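Local coordinates for ribosome inactivating type 1 protein (Iris hollandica, PDB 3MVG), which belongs to the type 1 ribosome-inactivating proteins, single-chain plant proteins named for their ability to inactivate ribosomes, at residues Tyr83-Thr88 with His100-Thr105. Sequence-based numbering, arbitrary orientation. Where two conformers were deposited one is given.
Sequences YLLSDT and HRLTFT. Unlike the reference sequence in segment 83-88: Ser-86 (reference Ala). Unlike the reference sequence in segment 100-105: Thr-105 (reference Ile).
Tyr-83 and Leu-84 pair in parallel with His-100 and Arg-101: Leu-84 N donates to His-100 O at 2.8 Å, and Leu-102 N donates to Leu-84 O with an N-H...O angle of 163°. Past the strand ends, Ser-86 N still reaches Phe-104 O (2.9 Å), approaching from above the carbonyl plane. Arg-101 supplies the main side-chain link. Its CG stands anti to the backbone N (chi1 -172°), and the chain bends at chi3, which sets NE; the guanidinium meets Thr-88 O end-on, and this oxygen lies near the guanidinium plane and accepts from both NH1 (2.7 Å) and NH2 (3.0 Å). NH1 also makes a weak bond to Ser-86 O, a second carbonyl of the type I turn 85-88, while Leu-84 CD2 packs over one guanidinium face, 3.7 Å from NH2. In the fold, strand 81-84, helix 92-95 and strand 100-101 form a beta-alpha-beta unit at one edge of the mixed sheet, 100-101 being one of its two outermost strands within the chain. Among the sheet side chains, Tyr-83 CD2 touches His-100 CB at 3.6 Å; the two rings meet rim to rim. Leu-85 CD2 lies 3.7 Å from Phe-104 CE2, and Phe-104 continues onto Val-148 and Leu-152 of helix 146-164. At the more exposed end of the contact, one water joins Ser-86 OG to Thr-103 O, a tentative link because both residues have two conformers.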
loop_
_atom_site.group_PDB
_atom_site.type_symbol
_atom_site.label_atom_id
_atom_site.label_comp_id
_atom_site.label_asym_id
_atom_site.label_seq_id
_atom_site.Cartn_x
_atom_site.Cartn_y
_atom_site.Cartn_z
ATOM N N TYR A 83 -20.251 20.050 16.189
ATOM C CA TYR A 83 -20.285 20.922 15.036
ATOM C C TYR A 83 -20.795 20.084 13.884
ATOM O O TYR A 83 -20.219 19.046 13.548
ATOM C CB TYR A 83 -18.874 21.462 14.760
ATOM C CG TYR A 83 -18.403 22.348 15.891
ATOM C CD1 TYR A 83 -17.728 21.823 16.997
ATOM C CD2 TYR A 83 -18.710 23.702 15.894
ATOM C CE1 TYR A 83 -17.340 22.643 18.065
ATOM C CE2 TYR A 83 -18.331 24.529 16.952
ATOM C CZ TYR A 83 -17.649 23.994 18.032
ATOM O OH TYR A 83 -17.277 24.820 19.075
ATOM N N LEU A 84 -21.898 20.525 13.292
ATOM C CA LEU A 84 -22.589 19.768 12.250
ATOM C C LEU A 84 -22.357 20.381 10.898
ATOM O O LEU A 84 -22.435 21.600 10.740
ATOM C CB LEU A 84 -24.099 19.758 12.515
ATOM C CG LEU A 84 -24.728 18.703 13.428
ATOM C CD1 LEU A 84 -23.883 18.289 14.627
ATOM C CD2 LEU A 84 -26.104 19.198 13.874
ATOM N N LEU A 85 -22.102 19.548 9.898
ATOM C CA LEU A 85 -22.152 20.033 8.523
ATOM C C LEU A 85 -23.591 20.487 8.227
ATOM O O LEU A 85 -24.546 20.047 8.890
ATOM C CB LEU A 85 -21.649 18.982 7.527
ATOM C CG LEU A 85 -20.155 18.659 7.652
ATOM C CD1 LEU A 85 -19.833 17.399 6.862
ATOM C CD2 LEU A 85 -19.270 19.814 7.198
ATOM N N SER A 86 -23.747 21.382 7.254
ATOM C CA SER A 86 -25.037 22.057 7.063
ATOM C C SER A 86 -26.195 21.106 6.748
ATOM O O SER A 86 -27.344 21.391 7.096
ATOM C CB SER A 86 -24.928 23.144 5.993
ATOM O OG SER A 86 -24.786 22.579 4.703
ATOM N N ASP A 87 -25.883 19.971 6.123
ATOM C CA ASP A 87 -26.906 18.998 5.738
ATOM C C ASP A 87 -27.157 17.877 6.749
ATOM O O ASP A 87 -28.022 17.033 6.535
ATOM C CB ASP A 87 -26.639 18.433 4.330
ATOM C CG ASP A 87 -25.221 17.879 4.140
ATOM O OD1 ASP A 87 -24.323 18.072 4.990
ATOM O OD2 ASP A 87 -24.997 17.260 3.079
ATOM N N THR A 88 -26.438 17.886 7.866
ATOM C CA THR A 88 -26.550 16.804 8.839
ATOM C C THR A 88 -27.811 16.942 9.690
ATOM O O THR A 88 -27.999 17.959 10.338
ATOM C CB THR A 88 -25.302 16.763 9.723
ATOM O OG1 THR A 88 -24.170 16.568 8.878
ATOM C CG2 THR A 88 -25.383 15.644 10.742
ATOM N N HIS A 100 -23.378 23.419 17.116
ATOM C CA HIS A 100 -23.280 24.493 16.150
ATOM C C HIS A 100 -23.349 23.948 14.730
ATOM O O HIS A 100 -22.609 23.016 14.387
ATOM C CB HIS A 100 -21.977 25.265 16.346
ATOM C CG HIS A 100 -21.765 26.331 15.322
ATOM N ND1 HIS A 100 -22.459 27.521 15.337
ATOM C CD2 HIS A 100 -20.960 26.379 14.237
ATOM C CE1 HIS A 100 -22.080 28.262 14.312
ATOM N NE2 HIS A 100 -21.172 27.591 13.625
ATOM N N ARG A 101 -24.212 24.529 13.904
ATOM C CA ARG A 101 -24.306 24.125 12.515
ATOM C C ARG A 101 -23.425 25.004 11.625
ATOM O O ARG A 101 -23.566 26.234 11.600
ATOM C CB ARG A 101 -25.761 24.135 12.038
ATOM C CG ARG A 101 -25.921 23.523 10.651
ATOM C CD ARG A 101 -27.381 23.399 10.230
ATOM N NE ARG A 101 -28.151 22.481 11.070
ATOM C CZ ARG A 101 -28.111 21.155 10.994
ATOM N NH1 ARG A 101 -27.313 20.548 10.124
ATOM N NH2 ARG A 101 -28.873 20.424 11.795
ATOM N N LEU A 102 -22.519 24.358 10.899
ATOM C CA LEU A 102 -21.655 25.021 9.939
ATOM C C LEU A 102 -22.449 25.374 8.681
ATOM O O LEU A 102 -23.475 24.755 8.392
ATOM C CB LEU A 102 -20.480 24.106 9.600
ATOM C CG LEU A 102 -19.637 23.709 10.819
ATOM C CD1 LEU A 102 -18.861 22.431 10.560
ATOM C CD2 LEU A 102 -18.693 24.849 11.183
ATOM N N THR A 103 -21.977 26.362 7.931
ATOM C CA THR A 103 -22.745 26.858 6.787
ATOM C C THR A 103 -22.504 26.073 5.495
ATOM O O THR A 103 -23.112 26.368 4.460
ATOM C CB THR A 103 -22.431 28.336 6.496
ATOM O OG1 THR A 103 -21.106 28.445 5.968
ATOM C CG2 THR A 103 -22.565 29.179 7.758
ATOM N N PHE A 104 -21.622 25.077 5.554
ATOM C CA PHE A 104 -21.260 24.285 4.378
ATOM C C PHE A 104 -21.485 22.792 4.568
ATOM O O PHE A 104 -21.505 22.286 5.698
ATOM C CB PHE A 104 -19.789 24.532 4.011
ATOM C CG PHE A 104 -18.826 24.321 5.160
ATOM C CD1 PHE A 104 -18.520 25.368 6.027
ATOM C CD2 PHE A 104 -18.237 23.073 5.383
ATOM C CE1 PHE A 104 -17.637 25.179 7.099
ATOM C CE2 PHE A 104 -17.353 22.878 6.446
ATOM C CZ PHE A 104 -17.051 23.936 7.307
ATOM N N THR A 105 -21.661 22.099 3.447
ATOM C CA THR A 105 -21.709 20.646 3.445
ATOM C C THR A 105 -20.284 20.088 3.354
ATOM O O THR A 105 -19.304 20.831 3.264
ATOM C CB THR A 105 -22.494 20.109 2.230
ATOM O OG1 THR A 105 -21.729 20.348 1.041
ATOM C CG2 THR A 105 -23.884 20.746 2.106
HETATM O O HOH W 1 -24.718 24.506 2.654
#